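Side-chain contacts in putative outer membrane protein (LpxR) (Salmonella typhimurium, PDB 3FID), which acts as a lipid A deacylase of the outer membrane, probably removing acyl chains from lipopolysaccharide, and binds zinc ions: residues G40-L45 / R205-T210; S52-Q57 / G102-V107; S80-T85 / N174-L179. All blocks are in the same frame, centred on the assembly; numbering follows the deposited sequence.

Interaction 1: G40-L45 / R205-T210; sequences GYSHDL and RGLIHT. With ZN (zinc ion), chain D; ZN (zinc ion), chain C.
Ser42 and Leu207 mark the closest approach of the two backbones, with their CA atoms 6.7 Å apart. Residues 40-44 are extended in strand 33-44. Residues 205-210 form an irregular piece of the long loop before strand 215-228. Arg205 and Gly206 both have positive phi, so the loop turns here before Leu207 meets the strand. No hydrogen bond joins the two segments.

Leu207 carries the contact. Its CG is anti to the carbonyl carbon and beside the backbone N (chi1 -61°), which carries the methyls to the strand. Leu207 CD2 comes to 3.6 Å from Gly40 C. The same methyl lies alongside the Ser42 side chain, with Leu207 CD2 3.8 Å from Ser42 OG. Gly40 has no side chain to hold the methyl off the backbone. The polar partner of Ser42 OG is Ser52, on the next strand.

Tyr41 points away from the loop; its hydroxyl and the ring of His43 meet at one zinc ion. Both side chains get there with CG anti to the backbone N. Tyr41 OH binds it at 2.3 Å and His43 ND1 at 2.1 Å. Asp44 OD1 binds a second zinc ion at 2.1 Å. Ser1 takes part in both metal sites.

Leu207 also touches Ser2, Ala4 and Phe38. This is an outer membrane beta-barrel with a long loop folded against the inner face of its wall, and zinc ions bound at the strand end.

Interaction 2: S52-Q57 / G102-V107; sequences SFHIAQ and GTDIGV. With ZN (zinc ion), chain E.
The His54 imidazole meets the Asp104 carboxylate at its edge. Asp104 OD1 lies in the ring plane, and OD2 is also at the edge, near that plane. The two flat groups are turned 36° from each other, and the side chains cross at about a right angle. The ring of Phe38 meets the imidazole nearly parallel, with planes about 15° apart.

A zinc ion holds the pair together. His54 NE2 binds it at 2.1 Å and Asp104 OD1 at 1.8 Å. His54 NE2 and Asp104 OD1 lie 3.3 Å from each other but are not hydrogen-bonded, since both atoms are bonded to the zinc ion. The second carboxylate oxygen stays off the metal. Asp104 OD2 is instead 3.1 Å from the ring carbon His54 CE1, and it forms a salt bridge with Lys146. Carboxylate rotation is thus fixed from both ends, by zinc on one oxygen and lysine on the other. A water, 2.3 Å from the zinc ion, and ND1 of His84 complete the set of ligands.

The His54 ring reaches the metal with its CG placed between the backbone N and the carbonyl carbon (chi1 75°). Asp104 CG lies anti to its carbonyl carbon, which swings the carboxylate toward the zinc ion. The backbones stay well apart, with 9.1 Å between the CA atoms of His54 and Asp104.

That spacing reflects the intervening strand. Strand 80-94 pairs antiparallel with both 49-60 and 97-108, so the site draws one ligand from each of three consecutive strands of the barrel wall, while Lys146 comes from strand 140-157 beyond.

Interaction 3: S80-T85 / N174-L179; sequences SAFLHT and NLFQYL. With ZN (zinc ion), chain E.
Phe82 meets Leu175 and Phe176 across the interior of the LpxR beta-barrel. Strands 80-94 and 176-188 are not neighbours in the wall, and only side chains bridge them here. The CA atoms of Phe82 and Leu175 are 9.3 Å apart.

The aromatic part is a T-shaped (edge-to-face) pair. The edge of Phe176 is directed at a face of Phe82. The ring centroids are 5.1 Å apart and the planes make 60°. Phe176 CE2 does the touching, off-centre toward the rim, at 3.6 Å from Phe82 CE2. Phe82 has CG anti to its backbone N (chi1 174°), which extends the ring toward the far strand.

The apolar part adds one leucine branch. Leu175 CD1 approaches Phe82 CE1 to 3.8 Å. Leu175 lies in the turn just before strand 176-188. Ile108 of strand 97-108 touches all three side chains.

The metal part lies behind Phe82. His84 ND1 binds a zinc ion at 2.1 Å, with His54 and Asp104 as the other protein ligands. His84 NE2 is hydrogen-bonded to Asp58 OD2, so both ring nitrogens are engaged and the rotation of the imidazole is fixed. Phe82 is therefore sandwiched, with Phe176 on one face and this histidine on the other, where His84 CD2 sits over the ring centre, 3.4 Å above its plane.

Overall arrangement
The three contacts follow the inner side of one antiparallel barrel. The centres of interactions 1 and 2 are about 14 Å apart. Those of interactions 2 and 3 are about 10 Å apart, and those of interactions 1 and 3 about 21 Å. Segments 40-45, 52-57 and 80-85 lie on successive strands, joined by backbone bonds. Segments 174-179 and 205-210 are reached through side chains. Interactions 2 and 3 cross along the chain and share a zinc ion and its water. Both nest within the span closed by interaction 1. Its loop residue Arg205 packs on His84 and forms a salt bridge with Asp58, so the loop reaches the histidine shared by the metal site and the aromatic contact.

Interaction 1: G40-L45 / R205-T210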
loop_
_atom_site.group_PDB
_atom_site.type_symbol
_atom_site.label_atom_id
_atom_site.label_comp_id
_atom_site.label_asym_id
_atom_site.label_seq_id
_atom_site.Cartn_x
_atom_site.Cartn_y
_atom_site.Cartn_z
ATOM N N GLY A 40 -4.373 -2.161 12.105
ATOM C CA GLY A 40 -3.049 -2.060 12.712
ATOM C C GLY A 40 -3.076 -1.335 14.053
ATOM O O GLY A 40 -3.986 -0.573 14.342
ATOM N N TYR A 41 -2.064 -1.614 14.869
ATOM C CA TYR A 41 -1.900 -0.945 16.157
ATOM C C TYR A 41 -0.448 -0.549 16.313
ATOM O O TYR A 41 0.432 -1.370 16.066
ATOM C CB TYR A 41 -2.294 -1.875 17.312
ATOM C CG TYR A 41 -2.033 -1.249 18.676
ATOM C CD1 TYR A 41 -1.015 -1.734 19.519
ATOM C CD2 TYR A 41 -2.784 -0.157 19.095
ATOM C CE1 TYR A 41 -0.787 -1.139 20.756
ATOM C CE2 TYR A 41 -2.549 0.450 20.301
ATOM C CZ TYR A 41 -1.566 -0.052 21.133
ATOM O OH TYR A 41 -1.408 0.565 22.342
ATOM N N SER A 42 -0.221 0.709 16.718
ATOM C CA SER A 42 1.101 1.245 16.967
ATOM C C SER A 42 1.199 1.666 18.421
ATOM O O SER A 42 0.349 2.370 18.914
ATOM C CB SER A 42 1.334 2.477 16.100
ATOM O OG SER A 42 1.977 2.109 14.894
ATOM N N HIS A 43 2.238 1.219 19.106
ATOM C CA HIS A 43 2.435 1.629 20.493
ATOM C C HIS A 43 3.731 2.430 20.612
ATOM O O HIS A 43 4.743 1.997 20.127
ATOM C CB HIS A 43 2.478 0.395 21.397
ATOM C CG HIS A 43 2.688 0.716 22.844
ATOM N ND1 HIS A 43 1.778 1.431 23.584
ATOM C CD2 HIS A 43 3.721 0.443 23.676
ATOM C CE1 HIS A 43 2.232 1.578 24.817
ATOM N NE2 HIS A 43 3.405 0.976 24.899
ATOM N N ASP A 44 3.676 3.603 21.248
ATOM C CA ASP A 44 4.888 4.388 21.495
ATOM C C ASP A 44 5.637 3.835 22.688
ATOM O O ASP A 44 5.144 3.880 23.809
ATOM C CB ASP A 44 4.587 5.889 21.690
ATOM C CG ASP A 44 3.446 6.159 22.674
ATOM O OD1 ASP A 44 2.535 5.305 22.828
ATOM O OD2 ASP A 44 3.445 7.261 23.297
ATOM N N LEU A 45 6.818 3.282 22.443
ATOM C CA LEU A 45 7.699 2.865 23.530
ATOM C C LEU A 45 8.387 4.070 24.187
ATOM O O LEU A 45 8.590 4.095 25.398
ATOM C CB LEU A 45 8.694 1.807 23.067
ATOM C CG LEU A 45 8.049 0.416 22.979
ATOM C CD1 LEU A 45 7.560 0.182 21.582
ATOM C CD2 LEU A 45 9.047 -0.669 23.359
ATOM N N ARG A 205 -0.418 2.940 5.864
ATOM C CA ARG A 205 -1.803 2.417 5.800
ATOM C C ARG A 205 -2.626 2.797 7.036
ATOM O O ARG A 205 -3.295 1.956 7.646
ATOM C CB ARG A 205 -1.799 0.885 5.590
ATOM C CG ARG A 205 -1.014 0.471 4.324
ATOM C CD ARG A 205 -1.071 -1.028 4.059
ATOM N NE ARG A 205 -2.397 -1.501 3.629
ATOM C CZ ARG A 205 -2.611 -2.713 3.104
ATOM N NH1 ARG A 205 -1.590 -3.548 2.950
ATOM N NH2 ARG A 205 -3.833 -3.088 2.701
ATOM N N GLY A 206 -2.581 4.072 7.401
ATOM C CA GLY A 206 -3.373 4.545 8.536
ATOM C C GLY A 206 -2.625 4.734 9.849
ATOM O O GLY A 206 -3.049 5.521 10.680
ATOM N N LEU A 207 -1.531 4.014 10.056
ATOM C CA LEU A 207 -0.791 4.196 11.289
ATOM C C LEU A 207 -0.161 5.586 11.326
ATOM O O LEU A 207 0.283 6.107 10.304
ATOM C CB LEU A 207 0.244 3.104 11.484
ATOM C CG LEU A 207 -0.367 1.703 11.582
ATOM C CD1 LEU A 207 0.724 0.661 11.415
ATOM C CD2 LEU A 207 -1.166 1.538 12.908
ATOM N N ILE A 208 -0.159 6.179 12.513
ATOM C CA ILE A 208 0.334 7.556 12.704
ATOM C C ILE A 208 1.366 7.569 13.832
ATOM O O ILE A 208 1.132 6.991 14.889
ATOM C CB ILE A 208 -0.850 8.532 13.025
ATOM C CG1 ILE A 208 -1.733 8.713 11.767
ATOM C CG2 ILE A 208 -0.333 9.907 13.547
ATOM C CD1 ILE A 208 -3.086 9.441 12.024
ATOM N N HIS A 209 2.496 8.232 13.606
ATOM C CA HIS A 209 3.457 8.502 14.682
ATOM C C HIS A 209 3.396 10.000 14.901
ATOM O O HIS A 209 3.808 10.767 14.037
ATOM C CB HIS A 209 4.870 8.092 14.255
ATOM C CG HIS A 209 5.902 8.250 15.334
ATOM N ND1 HIS A 209 7.252 8.284 15.069
ATOM C CD2 HIS A 209 5.778 8.398 16.676
ATOM C CE1 HIS A 209 7.921 8.426 16.201
ATOM N NE2 HIS A 209 7.050 8.519 17.190
ATOM N N THR A 210 2.836 10.429 16.022
ATOM C CA THR A 210 2.703 11.863 16.260
ATOM C C THR A 210 2.945 12.243 17.701
ATOM O O THR A 210 2.685 11.459 18.606
ATOM C CB THR A 210 1.320 12.409 15.827
ATOM O OG1 THR A 210 1.344 13.846 15.892
ATOM C CG2 THR A 210 0.189 11.871 16.718
HETATM ZN ZN ZN D . -0.089 2.267 23.140
HETATM ZN ZN ZN C . 0.458 5.686 22.979
#

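Interaction 2: S52-Q57 / G102-V107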
loop_
_atom_site.group_PDB
_atom_site.type_symbol
_atom_site.label_atom_id
_atom_site.label_comp_id
_atom_site.label_asym_id
_atom_site.label_seq_id
_atom_site.Cartn_x
_atom_site.Cartn_y
_atom_site.Cartn_z
ATOM N N SER A 52 4.728 -1.559 15.980
ATOM C CA SER A 52 3.425 -1.746 15.340
ATOM C C SER A 52 3.113 -3.201 15.027
ATOM O O SER A 52 4.009 -3.965 14.696
ATOM C CB SER A 52 3.376 -0.972 14.027
ATOM O OG SER A 52 3.567 0.394 14.284
ATOM N N PHE A 53 1.830 -3.549 15.095
ATOM C CA PHE A 53 1.344 -4.869 14.714
ATOM C C PHE A 53 0.232 -4.635 13.693
ATOM O O PHE A 53 -0.525 -3.680 13.823
ATOM C CB PHE A 53 0.740 -5.585 15.927
ATOM C CG PHE A 53 -0.119 -6.786 15.576
ATOM C CD1 PHE A 53 0.470 -7.987 15.164
ATOM C CD2 PHE A 53 -1.521 -6.709 15.646
ATOM C CE1 PHE A 53 -0.334 -9.111 14.850
ATOM C CE2 PHE A 53 -2.335 -7.814 15.318
ATOM C CZ PHE A 53 -1.750 -9.009 14.941
ATOM N N HIS A 54 0.089 -5.541 12.727
ATOM C CA HIS A 54 -0.998 -5.428 11.768
ATOM C C HIS A 54 -1.380 -6.782 11.199
ATOM O O HIS A 54 -0.610 -7.730 11.282
ATOM C CB HIS A 54 -0.605 -4.509 10.611
ATOM C CG HIS A 54 0.343 -5.147 9.640
ATOM N ND1 HIS A 54 1.696 -5.243 9.877
ATOM C CD2 HIS A 54 0.123 -5.745 8.445
ATOM C CE1 HIS A 54 2.273 -5.869 8.861
ATOM N NE2 HIS A 54 1.341 -6.169 7.970
ATOM N N ILE A 55 -2.602 -6.843 10.676
ATOM C CA ILE A 55 -3.069 -7.946 9.833
ATOM C C ILE A 55 -3.675 -7.268 8.592
ATOM O O ILE A 55 -4.274 -6.187 8.691
ATOM C CB ILE A 55 -4.109 -8.835 10.571
ATOM C CG1 ILE A 55 -4.724 -9.891 9.632
ATOM C CG2 ILE A 55 -5.226 -7.989 11.158
ATOM C CD1 ILE A 55 -3.964 -11.272 9.584
ATOM N N ALA A 56 -3.514 -7.896 7.424
ATOM C CA ALA A 56 -4.021 -7.284 6.199
ATOM C C ALA A 56 -4.299 -8.326 5.114
ATOM O O ALA A 56 -3.726 -9.423 5.142
ATOM C CB ALA A 56 -3.021 -6.239 5.698
ATOM N N GLN A 57 -5.181 -7.966 4.191
ATOM C CA GLN A 57 -5.440 -8.776 2.990
ATOM C C GLN A 57 -5.497 -7.848 1.782
ATOM O O GLN A 57 -6.249 -6.868 1.760
ATOM C CB GLN A 57 -6.756 -9.555 3.104
ATOM C CG GLN A 57 -6.913 -10.642 1.989
ATOM C CD GLN A 57 -8.353 -10.977 1.665
ATOM O OE1 GLN A 57 -9.209 -10.096 1.574
ATOM N NE2 GLN A 57 -8.630 -12.264 1.499
ATOM N N GLY A 102 10.975 -4.087 9.772
ATOM C CA GLY A 102 9.793 -4.919 9.979
ATOM C C GLY A 102 9.911 -6.309 9.384
ATOM O O GLY A 102 10.719 -6.554 8.478
ATOM N N THR A 103 9.099 -7.223 9.906
ATOM C CA THR A 103 8.993 -8.575 9.345
ATOM C C THR A 103 7.535 -8.995 9.287
ATOM O O THR A 103 6.831 -8.851 10.290
ATOM C CB THR A 103 9.786 -9.602 10.182
ATOM O OG1 THR A 103 11.154 -9.182 10.278
ATOM C CG2 THR A 103 9.756 -10.986 9.521
ATOM N N ASP A 104 7.093 -9.484 8.116
ATOM C CA ASP A 104 5.770 -10.106 7.930
ATOM C C ASP A 104 5.907 -11.607 7.760
ATOM O O ASP A 104 6.913 -12.079 7.240
ATOM C CB ASP A 104 5.063 -9.601 6.649
ATOM C CG ASP A 104 4.266 -8.344 6.879
ATOM O OD1 ASP A 104 3.243 -8.140 6.184
ATOM O OD2 ASP A 104 4.654 -7.555 7.780
ATOM N N ILE A 105 4.878 -12.336 8.169
ATOM C CA ILE A 105 4.660 -13.670 7.645
ATOM C C ILE A 105 3.368 -13.618 6.854
ATOM O O ILE A 105 2.448 -12.865 7.172
ATOM C CB ILE A 105 4.598 -14.736 8.763
ATOM C CG1 ILE A 105 3.624 -14.301 9.867
ATOM C CG2 ILE A 105 6.026 -14.971 9.285
ATOM C CD1 ILE A 105 3.531 -15.275 11.104
ATOM N N GLY A 106 3.318 -14.373 5.776
ATOM C CA GLY A 106 2.087 -14.443 5.039
ATOM C C GLY A 106 2.057 -15.496 3.961
ATOM O O GLY A 106 2.956 -16.369 3.853
ATOM N N VAL A 107 1.012 -15.387 3.152
ATOM C CA VAL A 107 0.760 -16.321 2.039
ATOM C C VAL A 107 0.183 -15.565 0.839
ATOM O O VAL A 107 -0.623 -14.635 1.000
ATOM C CB VAL A 107 -0.163 -17.528 2.434
ATOM C CG1 VAL A 107 -1.524 -17.067 3.037
ATOM C CG2 VAL A 107 -0.348 -18.522 1.223
HETATM ZN ZN ZN E . 2.008 -6.855 6.146
HETATM O O HOH W 1 2.922 -5.186 4.914
#

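Interaction 3: S80-T85 / N174-L179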
loop_
_atom_site.group_PDB
_atom_site.type_symbol
_atom_site.label_atom_id
_atom_site.label_comp_id
_atom_site.label_asym_id
_atom_site.label_seq_id
_atom_site.Cartn_x
_atom_site.Cartn_y
_atom_site.Cartn_z
ATOM N N SER A 80 -5.073 -12.998 -7.675
ATOM C CA SER A 80 -4.288 -13.457 -6.523
ATOM C C SER A 80 -4.652 -12.669 -5.257
ATOM O O SER A 80 -5.293 -11.633 -5.321
ATOM C CB SER A 80 -2.763 -13.369 -6.781
ATOM O OG SER A 80 -2.333 -12.009 -6.849
ATOM N N ALA A 81 -4.248 -13.181 -4.106
ATOM C CA ALA A 81 -4.346 -12.389 -2.877
ATOM C C ALA A 81 -3.166 -12.652 -1.956
ATOM O O ALA A 81 -2.536 -13.716 -1.998
ATOM C CB ALA A 81 -5.696 -12.634 -2.150
ATOM N N PHE A 82 -2.867 -11.651 -1.144
ATOM C CA PHE A 82 -1.753 -11.674 -0.216
ATOM C C PHE A 82 -2.357 -11.407 1.171
ATOM O O PHE A 82 -2.923 -10.355 1.402
ATOM C CB PHE A 82 -0.790 -10.557 -0.639
ATOM C CG PHE A 82 0.380 -10.339 0.300
ATOM C CD1 PHE A 82 0.979 -11.399 0.980
ATOM C CD2 PHE A 82 0.915 -9.057 0.426
ATOM C CE1 PHE A 82 2.099 -11.185 1.786
ATOM C CE2 PHE A 82 2.023 -8.821 1.248
ATOM C CZ PHE A 82 2.612 -9.895 1.927
ATOM N N LEU A 83 -2.254 -12.383 2.067
ATOM C CA LEU A 83 -2.766 -12.258 3.446
ATOM C C LEU A 83 -1.559 -12.223 4.374
ATOM O O LEU A 83 -0.691 -13.077 4.279
ATOM C CB LEU A 83 -3.621 -13.473 3.792
ATOM C CG LEU A 83 -4.188 -13.547 5.217
ATOM C CD1 LEU A 83 -5.320 -12.502 5.513
ATOM C CD2 LEU A 83 -4.710 -14.980 5.329
ATOM N N HIS A 84 -1.470 -11.220 5.240
ATOM C CA HIS A 84 -0.196 -11.024 5.951
ATOM C C HIS A 84 -0.370 -10.426 7.332
ATOM O O HIS A 84 -1.354 -9.772 7.611
ATOM C CB HIS A 84 0.804 -10.204 5.118
ATOM C CG HIS A 84 0.223 -8.968 4.483
ATOM N ND1 HIS A 84 0.623 -7.694 4.819
ATOM C CD2 HIS A 84 -0.703 -8.821 3.507
ATOM C CE1 HIS A 84 -0.028 -6.818 4.071
ATOM N NE2 HIS A 84 -0.856 -7.479 3.284
ATOM N N THR A 85 0.595 -10.704 8.208
ATOM C CA THR A 85 0.581 -10.105 9.517
ATOM C C THR A 85 2.022 -9.813 9.843
ATOM O O THR A 85 2.903 -10.503 9.381
ATOM C CB THR A 85 -0.085 -11.032 10.598
ATOM O OG1 THR A 85 -0.067 -10.371 11.870
ATOM C CG2 THR A 85 0.597 -12.393 10.710
ATOM N N ASN A 174 10.737 -14.400 -0.047
ATOM C CA ASN A 174 10.350 -15.299 -1.140
ATOM C C ASN A 174 9.026 -14.920 -1.795
ATOM O O ASN A 174 8.532 -15.618 -2.690
ATOM C CB ASN A 174 10.345 -16.769 -0.662
ATOM C CG ASN A 174 9.313 -17.046 0.455
ATOM O OD1 ASN A 174 9.058 -16.186 1.328
ATOM N ND2 ASN A 174 8.758 -18.276 0.462
ATOM N N LEU A 175 8.473 -13.779 -1.380
ATOM C CA LEU A 175 7.242 -13.279 -1.976
ATOM C C LEU A 175 7.507 -11.993 -2.765
ATOM O O LEU A 175 7.153 -11.923 -3.950
ATOM C CB LEU A 175 6.176 -13.032 -0.897
ATOM C CG LEU A 175 5.849 -14.168 0.075
ATOM C CD1 LEU A 175 4.777 -13.727 0.998
ATOM C CD2 LEU A 175 5.375 -15.381 -0.694
ATOM N N PHE A 176 8.115 -10.994 -2.109
ATOM C CA PHE A 176 8.521 -9.729 -2.756
ATOM C C PHE A 176 9.948 -9.349 -2.382
ATOM O O PHE A 176 10.377 -9.500 -1.223
ATOM C CB PHE A 176 7.625 -8.548 -2.337
ATOM C CG PHE A 176 6.151 -8.793 -2.518
ATOM C CD1 PHE A 176 5.512 -8.511 -3.740
ATOM C CD2 PHE A 176 5.400 -9.301 -1.466
ATOM C CE1 PHE A 176 4.140 -8.732 -3.884
ATOM C CE2 PHE A 176 4.045 -9.505 -1.592
ATOM C CZ PHE A 176 3.394 -9.225 -2.798
ATOM N N GLN A 177 10.655 -8.793 -3.354
ATOM C CA GLN A 177 12.018 -8.375 -3.147
ATOM C C GLN A 177 12.281 -7.194 -4.064
ATOM O O GLN A 177 12.072 -7.278 -5.267
ATOM C CB GLN A 177 12.988 -9.531 -3.392
ATOM C CG GLN A 177 14.422 -9.195 -3.043
ATOM C CD GLN A 177 15.160 -10.420 -2.541
ATOM O OE1 GLN A 177 14.897 -10.922 -1.444
ATOM N NE2 GLN A 177 16.047 -10.942 -3.369
ATOM N N TYR A 178 12.655 -6.075 -3.455
ATOM C CA TYR A 178 12.982 -4.855 -4.189
ATOM C C TYR A 178 13.829 -3.887 -3.377
ATOM O O TYR A 178 13.952 -4.017 -2.154
ATOM C CB TYR A 178 11.724 -4.171 -4.742
ATOM C CG TYR A 178 10.786 -3.559 -3.713
ATOM C CD1 TYR A 178 9.576 -4.178 -3.388
ATOM C CD2 TYR A 178 11.100 -2.347 -3.072
ATOM C CE1 TYR A 178 8.673 -3.574 -2.449
ATOM C CE2 TYR A 178 10.241 -1.770 -2.159
ATOM C CZ TYR A 178 9.023 -2.386 -1.854
ATOM O OH TYR A 178 8.171 -1.793 -0.927
ATOM N N LEU A 179 14.426 -2.933 -4.090
ATOM C CA LEU A 179 15.163 -1.833 -3.483
ATOM C C LEU A 179 14.540 -0.557 -4.043
ATOM O O LEU A 179 14.428 -0.412 -5.262
ATOM C CB LEU A 179 16.655 -1.891 -3.854
ATOM C CG LEU A 179 17.494 -0.740 -3.260
ATOM C CD1 LEU A 179 17.583 -0.817 -1.730
ATOM C CD2 LEU A 179 18.919 -0.667 -3.892
HETATM ZN ZN ZN E . 2.008 -6.855 6.146
HETATM O O HOH W 1 2.922 -5.186 4.914
#